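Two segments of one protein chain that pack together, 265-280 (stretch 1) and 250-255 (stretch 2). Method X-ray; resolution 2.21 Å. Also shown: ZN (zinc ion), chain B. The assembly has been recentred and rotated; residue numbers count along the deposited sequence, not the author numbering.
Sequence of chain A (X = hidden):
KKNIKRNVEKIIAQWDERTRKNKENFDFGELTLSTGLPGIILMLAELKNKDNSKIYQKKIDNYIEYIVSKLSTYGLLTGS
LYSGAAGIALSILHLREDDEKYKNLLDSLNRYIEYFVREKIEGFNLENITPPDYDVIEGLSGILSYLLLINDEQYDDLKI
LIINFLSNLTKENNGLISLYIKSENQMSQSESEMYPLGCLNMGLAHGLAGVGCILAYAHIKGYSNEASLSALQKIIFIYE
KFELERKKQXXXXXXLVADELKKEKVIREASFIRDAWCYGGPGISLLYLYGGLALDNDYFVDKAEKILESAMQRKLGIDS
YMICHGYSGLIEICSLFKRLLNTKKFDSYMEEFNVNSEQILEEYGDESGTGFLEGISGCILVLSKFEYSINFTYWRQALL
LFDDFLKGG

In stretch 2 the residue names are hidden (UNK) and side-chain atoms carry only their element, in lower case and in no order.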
ATOM      1  N   LYS A 265      11.961 -24.031 -10.017  1.00 47.81           N
ATOM      2  CA  LYS A 265      13.075 -23.094 -10.166  1.00 47.89           C
ATOM      3  C   LYS A 265      12.673 -21.971 -11.114  1.00 47.43           C
ATOM      4  O   LYS A 265      11.766 -22.137 -11.929  1.00 47.55           O
ATOM      5  CB  LYS A 265      14.356 -23.739 -10.729  1.00 47.76           C
ATOM      6  CG  LYS A 265      14.530 -25.233 -10.616  1.00 48.52           C
ATOM      7  CD  LYS A 265      15.781 -25.629 -11.413  1.00 48.78           C
ATOM      8  CE  LYS A 265      15.872 -27.121 -11.688  1.00 50.16           C
ATOM      9  NZ  LYS A 265      16.390 -27.869 -10.507  1.00 51.74           N
ATOM     10  N   VAL A 266      13.353 -20.831 -11.005  1.00 46.83           N
ATOM     11  CA  VAL A 266      13.359 -19.835 -12.073  1.00 46.37           C
ATOM     12  C   VAL A 266      13.990 -20.475 -13.328  1.00 46.25           C
ATOM     13  O   VAL A 266      14.966 -21.234 -13.229  1.00 45.89           O
ATOM     14  CB  VAL A 266      14.163 -18.567 -11.667  1.00 45.99           C
ATOM     15  CG1 VAL A 266      14.207 -17.556 -12.804  1.00 45.91           C
ATOM     16  CG2 VAL A 266      13.565 -17.927 -10.423  1.00 46.46           C
ATOM     17  N   ILE A 267      13.413 -20.174 -14.494  1.00 46.14           N
ATOM     18  CA  ILE A 267      13.948 -20.644 -15.776  1.00 46.13           C
ATOM     19  C   ILE A 267      14.440 -19.454 -16.605  1.00 46.27           C
ATOM     20  O   ILE A 267      15.599 -19.417 -17.032  1.00 46.34           O
ATOM     21  CB  ILE A 267      12.907 -21.479 -16.589  1.00 46.06           C
ATOM     22  CG1 ILE A 267      12.303 -22.605 -15.732  1.00 46.11           C
ATOM     23  CG2 ILE A 267      13.549 -22.055 -17.864  1.00 46.64           C
ATOM     24  CD1 ILE A 267      11.156 -23.397 -16.398  1.00 45.39           C
ATOM     25  N   ARG A 268      13.553 -18.491 -16.842  1.00 45.97           N
ATOM     26  CA  ARG A 268      13.904 -17.324 -17.635  1.00 45.79           C
ATOM     27  C   ARG A 268      14.205 -16.166 -16.696  1.00 45.32           C
ATOM     28  O   ARG A 268      13.436 -15.894 -15.768  1.00 44.30           O
ATOM     29  CB  ARG A 268      12.770 -16.928 -18.596  1.00 46.15           C
ATOM     30  CG  ARG A 268      12.212 -18.053 -19.490  1.00 47.92           C
ATOM     31  CD  ARG A 268      13.268 -18.670 -20.375  1.00 50.68           C
ATOM     32  NE  ARG A 268      12.738 -19.140 -21.658  1.00 53.31           N
ATOM     33  CZ  ARG A 268      12.461 -20.410 -21.963  1.00 53.73           C
ATOM     34  NH1 ARG A 268      12.652 -21.388 -21.079  1.00 53.00           N
ATOM     35  NH2 ARG A 268      11.996 -20.704 -23.172  1.00 54.25           N
ATOM     36  N   GLU A 269      15.334 -15.509 -16.946  1.00 44.83           N
ATOM     37  CA  GLU A 269      15.705 -14.291 -16.240  1.00 45.04           C
ATOM     38  C   GLU A 269      14.783 -13.144 -16.643  1.00 44.64           C
ATOM     39  O   GLU A 269      14.236 -13.127 -17.756  1.00 44.53           O
ATOM     40  CB  GLU A 269      17.176 -13.922 -16.503  1.00 44.99           C
ATOM     41  CG  GLU A 269      17.489 -13.501 -17.935  1.00 45.09           C
ATOM     42  CD  GLU A 269      18.907 -12.978 -18.112  1.00 45.65           C
ATOM     43  OE1 GLU A 269      19.694 -12.993 -17.141  1.00 46.62           O
ATOM     44  OE2 GLU A 269      19.243 -12.550 -19.236  1.00 46.09           O
ATOM     45  N   ALA A 270      14.604 -12.206 -15.718  1.00 44.39           N
ATOM     46  CA  ALA A 270      13.894 -10.952 -15.990  1.00 44.10           C
ATOM     47  C   ALA A 270      14.774  -9.954 -16.768  1.00 43.91           C
ATOM     48  O   ALA A 270      16.011  -9.915 -16.591  1.00 43.64           O
ATOM     49  CB  ALA A 270      13.417 -10.336 -14.697  1.00 43.72           C
ATOM     50  N   SER A 271      14.129  -9.169 -17.634  1.00 43.30           N
ATOM     51  CA  SER A 271      14.777  -8.057 -18.333  1.00 43.22           C
ATOM     52  C   SER A 271      14.974  -6.876 -17.393  1.00 42.69           C
ATOM     53  O   SER A 271      15.974  -6.164 -17.481  1.00 41.82           O
ATOM     54  CB  SER A 271      13.927  -7.592 -19.520  1.00 43.27           C
ATOM     55  OG  SER A 271      14.168  -8.373 -20.670  1.00 44.99           O
ATOM     56  N   PHE A 272      13.999  -6.680 -16.500  1.00 42.54           N
ATOM     57  CA  PHE A 272      13.966  -5.514 -15.625  1.00 41.71           C
ATOM     58  C   PHE A 272      13.359  -5.843 -14.281  1.00 40.87           C
ATOM     59  O   PHE A 272      12.168  -6.135 -14.178  1.00 41.93           O
ATOM     60  CB  PHE A 272      13.155  -4.383 -16.262  1.00 42.30           C
ATOM     61  CG  PHE A 272      13.204  -3.093 -15.473  1.00 43.81           C
ATOM     62  CD1 PHE A 272      14.285  -2.234 -15.598  1.00 43.59           C
ATOM     63  CD2 PHE A 272      12.182  -2.763 -14.584  1.00 45.05           C
ATOM     64  CE1 PHE A 272      14.345  -1.056 -14.863  1.00 45.28           C
ATOM     65  CE2 PHE A 272      12.234  -1.585 -13.849  1.00 46.15           C
ATOM     66  CZ  PHE A 272      13.320  -0.728 -13.995  1.00 44.94           C
ATOM     67  N   ILE A 273      14.187  -5.811 -13.252  1.00 39.37           N
ATOM     68  CA  ILE A 273      13.727  -5.853 -11.870  1.00 37.41           C
ATOM     69  C   ILE A 273      14.119  -4.492 -11.293  1.00 37.12           C
ATOM     70  O   ILE A 273      15.138  -3.913 -11.708  1.00 36.37           O
ATOM     71  CB  ILE A 273      14.439  -6.972 -11.081  1.00 36.89           C
ATOM     72  CG1 ILE A 273      14.203  -8.346 -11.731  1.00 35.55           C
ATOM     73  CG2 ILE A 273      14.023  -6.962  -9.603  1.00 35.73           C
ATOM     74  CD1 ILE A 273      15.226  -9.389 -11.286  1.00 32.03           C
ATOM     75  N   ARG A 274      13.322  -3.976 -10.363  1.00 36.07           N
ATOM     76  CA  ARG A 274      13.660  -2.718  -9.723  1.00 35.82           C
ATOM     77  C   ARG A 274      13.493  -2.828  -8.212  1.00 34.72           C
ATOM     78  O   ARG A 274      12.858  -3.760  -7.740  1.00 34.37           O
ATOM     79  CB  ARG A 274      12.817  -1.584 -10.305  1.00 36.49           C
ATOM     80  CG  ARG A 274      11.431  -1.454  -9.694  1.00 38.47           C
ATOM     81  CD  ARG A 274      10.602  -0.446 -10.455  1.00 42.21           C
ATOM     82  NE  ARG A 274      11.230   0.876 -10.504  1.00 42.94           N
ATOM     83  CZ  ARG A 274      10.854   1.840 -11.340  1.00 43.42           C
ATOM     84  NH1 ARG A 274       9.846   1.627 -12.179  1.00 41.65           N
ATOM     85  NH2 ARG A 274      11.476   3.013 -11.336  1.00 42.53           N
ATOM     86  N   ASP A 275      14.087  -1.895  -7.460  1.00 33.75           N
ATOM     87  CA  ASP A 275      13.870  -1.839  -6.011  1.00 32.70           C
ATOM     88  C   ASP A 275      12.822  -0.789  -5.738  1.00 32.04           C
ATOM     89  O   ASP A 275      13.069   0.411  -5.897  1.00 31.42           O
ATOM     90  CB  ASP A 275      15.160  -1.534  -5.243  1.00 32.25           C
ATOM     91  CG  ASP A 275      16.163  -2.687  -5.293  1.00 33.80           C
ATOM     92  OD1 ASP A 275      15.767  -3.841  -4.997  1.00 35.00           O
ATOM     93  OD2 ASP A 275      17.349  -2.425  -5.616  1.00 31.60           O
ATOM     94  N   ALA A 276      11.636  -1.264  -5.365  1.00 31.77           N
ATOM     95  CA  ALA A 276      10.466  -0.407  -5.160  1.00 31.34           C
ATOM     96  C   ALA A 276       9.561  -0.962  -4.079  1.00 30.83           C
ATOM     97  O   ALA A 276       9.665  -2.124  -3.682  1.00 30.76           O
ATOM     98  CB  ALA A 276       9.664  -0.223  -6.484  1.00 30.92           C
ATOM     99  N   TRP A 277       8.678  -0.102  -3.586  1.00 30.85           N
ATOM    100  CA  TRP A 277       7.593  -0.540  -2.729  1.00 30.13           C
ATOM    101  C   TRP A 277       6.641  -1.464  -3.507  1.00 29.94           C
ATOM    102  O   TRP A 277       6.349  -2.568  -3.067  1.00 30.79           O
ATOM    103  CB  TRP A 277       6.867   0.686  -2.133  1.00 29.30           C
ATOM    104  CG  TRP A 277       5.573   0.359  -1.443  1.00 28.59           C
ATOM    105  CD1 TRP A 277       5.415  -0.026  -0.143  1.00 28.67           C
ATOM    106  CD2 TRP A 277       4.255   0.415  -2.013  1.00 28.59           C
ATOM    107  NE1 TRP A 277       4.066  -0.232   0.140  1.00 30.00           N
ATOM    108  CE2 TRP A 277       3.336   0.025  -0.994  1.00 28.85           C
ATOM    109  CE3 TRP A 277       3.760   0.731  -3.290  1.00 28.83           C
ATOM    110  CZ2 TRP A 277       1.950  -0.027  -1.203  1.00 29.72           C
ATOM    111  CZ3 TRP A 277       2.367   0.679  -3.507  1.00 29.11           C
ATOM    112  CH2 TRP A 277       1.480   0.302  -2.464  1.00 28.69           C
ATOM    113  N   CYS A 278       6.173  -1.026  -4.671  1.00 30.44           N
ATOM    114  CA  CYS A 278       5.179  -1.803  -5.416  1.00 30.19           C
ATOM    115  C   CYS A 278       5.651  -3.187  -5.916  1.00 30.56           C
ATOM    116  O   CYS A 278       4.893  -4.157  -5.869  1.00 29.66           O
ATOM    117  CB  CYS A 278       4.640  -0.983  -6.581  1.00 30.91           C
ATOM    118  SG  CYS A 278       5.897  -0.362  -7.719  1.00 30.02           S
ATOM    119  N   TYR A 279       6.894  -3.249  -6.407  1.00 30.89           N
ATOM    120  CA  TYR A 279       7.521  -4.470  -6.890  1.00 31.51           C
ATOM    121  C   TYR A 279       8.973  -4.499  -6.409  1.00 31.79           C
ATOM    122  O   TYR A 279       9.661  -3.470  -6.412  1.00 32.39           O
ATOM    123  CB  TYR A 279       7.554  -4.491  -8.426  1.00 32.33           C
ATOM    124  CG  TYR A 279       6.253  -4.801  -9.149  1.00 31.78           C
ATOM    125  CD1 TYR A 279       5.809  -6.115  -9.293  1.00 30.69           C
ATOM    126  CD2 TYR A 279       5.529  -3.777  -9.786  1.00 30.66           C
ATOM    127  CE1 TYR A 279       4.632  -6.406 -10.011  1.00 31.72           C
ATOM    128  CE2 TYR A 279       4.370  -4.044 -10.490  1.00 30.23           C
ATOM    129  CZ  TYR A 279       3.919  -5.361 -10.590  1.00 32.16           C
ATOM    130  OH  TYR A 279       2.764  -5.624 -11.279  1.00 33.34           O
ATOM    131  N   GLY A 280       9.442  -5.671  -6.011  1.00 31.35           N
ATOM    132  CA  GLY A 280      10.865  -5.850  -5.709  1.00 31.09           C
ATOM    133  C   GLY A 280      11.169  -5.915  -4.221  1.00 30.92           C
ATOM    134  O   GLY A 280      10.255  -5.868  -3.375  1.00 29.84           O
ATOM    135  N   UNK A 250      18.728 -11.892  -2.716  1.00 32.08           N
ATOM    136  CA  UNK A 250      17.751 -10.893  -2.238  1.00 32.19           C
ATOM    137  C   UNK A 250      16.963 -10.219  -3.363  1.00 32.25           C
ATOM    138  O   UNK A 250      16.399  -9.140  -3.172  1.00 32.64           O
ATOM    139  c   UNK A 250      18.389  -9.843  -1.307  1.00 31.43           C
ATOM    140  c   UNK A 250      19.220 -10.428  -0.203  1.00 31.25           C
ATOM    141  c   UNK A 250      20.572 -10.121  -0.098  1.00 31.14           C
ATOM    142  c   UNK A 250      21.356 -10.669   0.926  1.00 31.47           C
ATOM    143  c   UNK A 250      18.663 -11.284   0.733  1.00 30.92           C
ATOM    144  c   UNK A 250      20.780 -11.517   1.848  1.00 29.03           C
ATOM    145  c   UNK A 250      19.446 -11.829   1.754  1.00 29.90           C
ATOM    146  N   UNK A 251      16.918 -10.871  -4.520  1.00 32.19           N
ATOM    147  CA  UNK A 251      16.161 -10.371  -5.681  1.00 32.06           C
ATOM    148  C   UNK A 251      15.103 -11.380  -6.140  1.00 31.87           C
ATOM    149  O   UNK A 251      15.268 -12.586  -5.975  1.00 31.28           O
ATOM    150  c   UNK A 251      18.966  -8.528  -7.662  1.00 28.99           C
ATOM    151  c   UNK A 251      17.083  -9.978  -6.842  1.00 31.24           C
ATOM    152  c   UNK A 251      17.832  -8.645  -6.683  1.00 31.80           C
ATOM    153  c   UNK A 251      16.868  -7.402  -6.767  1.00 30.75           C
ATOM    154  N   UNK A 252      14.003 -10.853  -6.673  1.00 31.26           N
ATOM    155  CA  UNK A 252      12.902 -11.648  -7.162  1.00 31.29           C
ATOM    156  C   UNK A 252      12.405 -11.003  -8.440  1.00 32.01           C
ATOM    157  O   UNK A 252      12.332  -9.758  -8.539  1.00 32.75           O
ATOM    158  c   UNK A 252      13.790 -11.119  -1.916  1.00 28.56           C
ATOM    159  c   UNK A 252      13.067 -13.419  -1.582  1.00 29.22           C
ATOM    160  c   UNK A 252      13.710 -12.293  -1.123  1.00 29.41           C
ATOM    161  c   UNK A 252      12.611 -12.227  -3.703  1.00 27.83           C
ATOM    162  c   UNK A 252      11.750 -11.656  -6.141  1.00 30.68           C
ATOM    163  c   UNK A 252      11.502 -13.833  -4.809  1.00 29.05           C
ATOM    164  c   UNK A 252      11.954 -12.553  -4.945  1.00 29.21           C
ATOM    165  c   UNK A 252      13.243 -11.081  -3.201  1.00 27.30           C
ATOM    166  c   UNK A 252      12.527 -13.379  -2.872  1.00 28.52           C
ATOM    167  n   UNK A 252      11.852 -14.338  -3.573  1.00 27.44           N
ATOM    168  N   UNK A 253      12.058 -11.832  -9.418  1.00 32.24           N
ATOM    169  CA  UNK A 253      11.360 -11.357 -10.611  1.00 32.77           C
ATOM    170  C   UNK A 253       9.960 -10.879 -10.227  1.00 32.84           C
ATOM    171  O   UNK A 253       9.401 -11.305  -9.204  1.00 32.92           O
ATOM    172  c   UNK A 253      12.347 -14.396 -12.804  1.00 37.95           C
ATOM    173  n   UNK A 253      11.087 -15.614 -14.524  1.00 39.81           N
ATOM    174  c   UNK A 253      12.564 -13.061 -12.108  1.00 34.71           C
ATOM    175  c   UNK A 253      11.240 -12.474 -11.645  1.00 33.11           C
ATOM    176  c   UNK A 253      11.570 -14.269 -14.095  1.00 39.42           C
ATOM    177  N   UNK A 254       9.395 -10.004 -11.059  1.00 33.12           N
ATOM    178  CA  UNK A 254       8.063  -9.437 -10.831  1.00 33.10           C
ATOM    179  C   UNK A 254       6.985 -10.507 -10.941  1.00 33.07           C
ATOM    180  O   UNK A 254       5.926 -10.394 -10.328  1.00 33.10           O
ATOM    181  c   UNK A 254       7.748  -8.359 -11.875  1.00 32.72           C
ATOM    182  o   UNK A 254       9.260  -6.909 -10.672  1.00 33.07           O
ATOM    183  o   UNK A 254       8.134  -6.086 -12.379  1.00 31.68           O
ATOM    184  c   UNK A 254       8.432  -7.026 -11.608  1.00 33.10           C
ATOM    185  N   UNK A 255       7.250 -11.523 -11.755  1.00 33.75           N
ATOM    186  CA  UNK A 255       6.265 -12.565 -12.045  1.00 34.17           C
ATOM    187  C   UNK A 255       6.930 -13.914 -12.266  1.00 34.99           C
ATOM    188  O   UNK A 255       8.072 -13.973 -12.742  1.00 35.19           O
TER
HETATM  189 ZN    ZN B 416       4.887   1.603  -8.471  1.00 35.09          ZN
HETATM  190  O   HOH W   1      10.842  -4.892  -9.804  1.00 32.56           O
HETATM  191  O   HOH W   2      10.854  -8.877 -13.192  1.00 39.55           O
HETATM  192  O   HOH W   3       3.398   0.959  -9.927  1.00 43.27           O

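Position 250 carries seven carbons, one leading into a ring of six that stays out of reach of stretch 1 and touches nothing there, which makes it Phe250. Its phi of 72° is unusual for a residue with a side chain.

Position 251 has four carbons, forked at the second, with no heteroatom, and they reach Ile273 and Asp275: this is Leu251. The CA-to-CB bond points sideways, but the end of the side chain comes nearer, and CD2 of Leu251 lies 4.0 Å from CG2 of Ile273 in an apolar contact. The same CD2 is 4.1 Å from OD1 of Asp275, an acid oxygen whose hydrogen bonding is met elsewhere in the structure.

At position 252 one carbon leads to fused five- and six-membered rings holding eight carbons and one nitrogen, while the backbone O is what meets Ile273; the rings are the indole of Trp252. The side chain sets off sideways and makes no close approach to stretch 1; the closest contact comes from the backbone, where O of Trp252 sits 3.4 Å from CG2 of Ile273.

Position 253 bears four carbons in a row ending in nitrogen, running past Val266 and Ala270 to the carbonyl O of Arg268; this is Lys253. Its CG lies 3.9 Å from CB of Ala270 and its CD 3.7 Å from CG1 of Val266. It ends in the one direct hydrogen bond of the contact, from NZ of Lys253 to O of Arg268 at 2.7 Å. Because the acceptor belongs to the backbone, the arginine side chain is not needed for this bond, and its end leads away.

Position 254 has two carbons, the second carrying two oxygens, set against the ring of Tyr279: Asp254. It points toward stretch 1, CG of Asp254 being 3.6 Å from CD1 of Tyr279, with OD2 over one ring face. OD1 of Asp254 accepts from water 1 at 2.7 Å, and that water accepts from N of Arg274, also at 2.7 Å.

Position 255 has no side-chain atoms and makes no contact with stretch 1; it is Gly255.

The contact buries 536 Å² between two segments without a shared sheet, and its rules are plain. Ile273 provides an apolar centre beside Leu251 and the backbone of Trp252. Lys253 uses its methylenes as apolar surface and spends its charged end on a carbonyl. Water joins the backbones as well: water 2 accepts from N of Asp254 at 2.8 Å and donates to O of Phe272 at 3.2 Å. Small and aliphatic side chains thus line the lysine, while water completes the polar links around the aspartate.

Stretch 2 (250-255) FLWKDG
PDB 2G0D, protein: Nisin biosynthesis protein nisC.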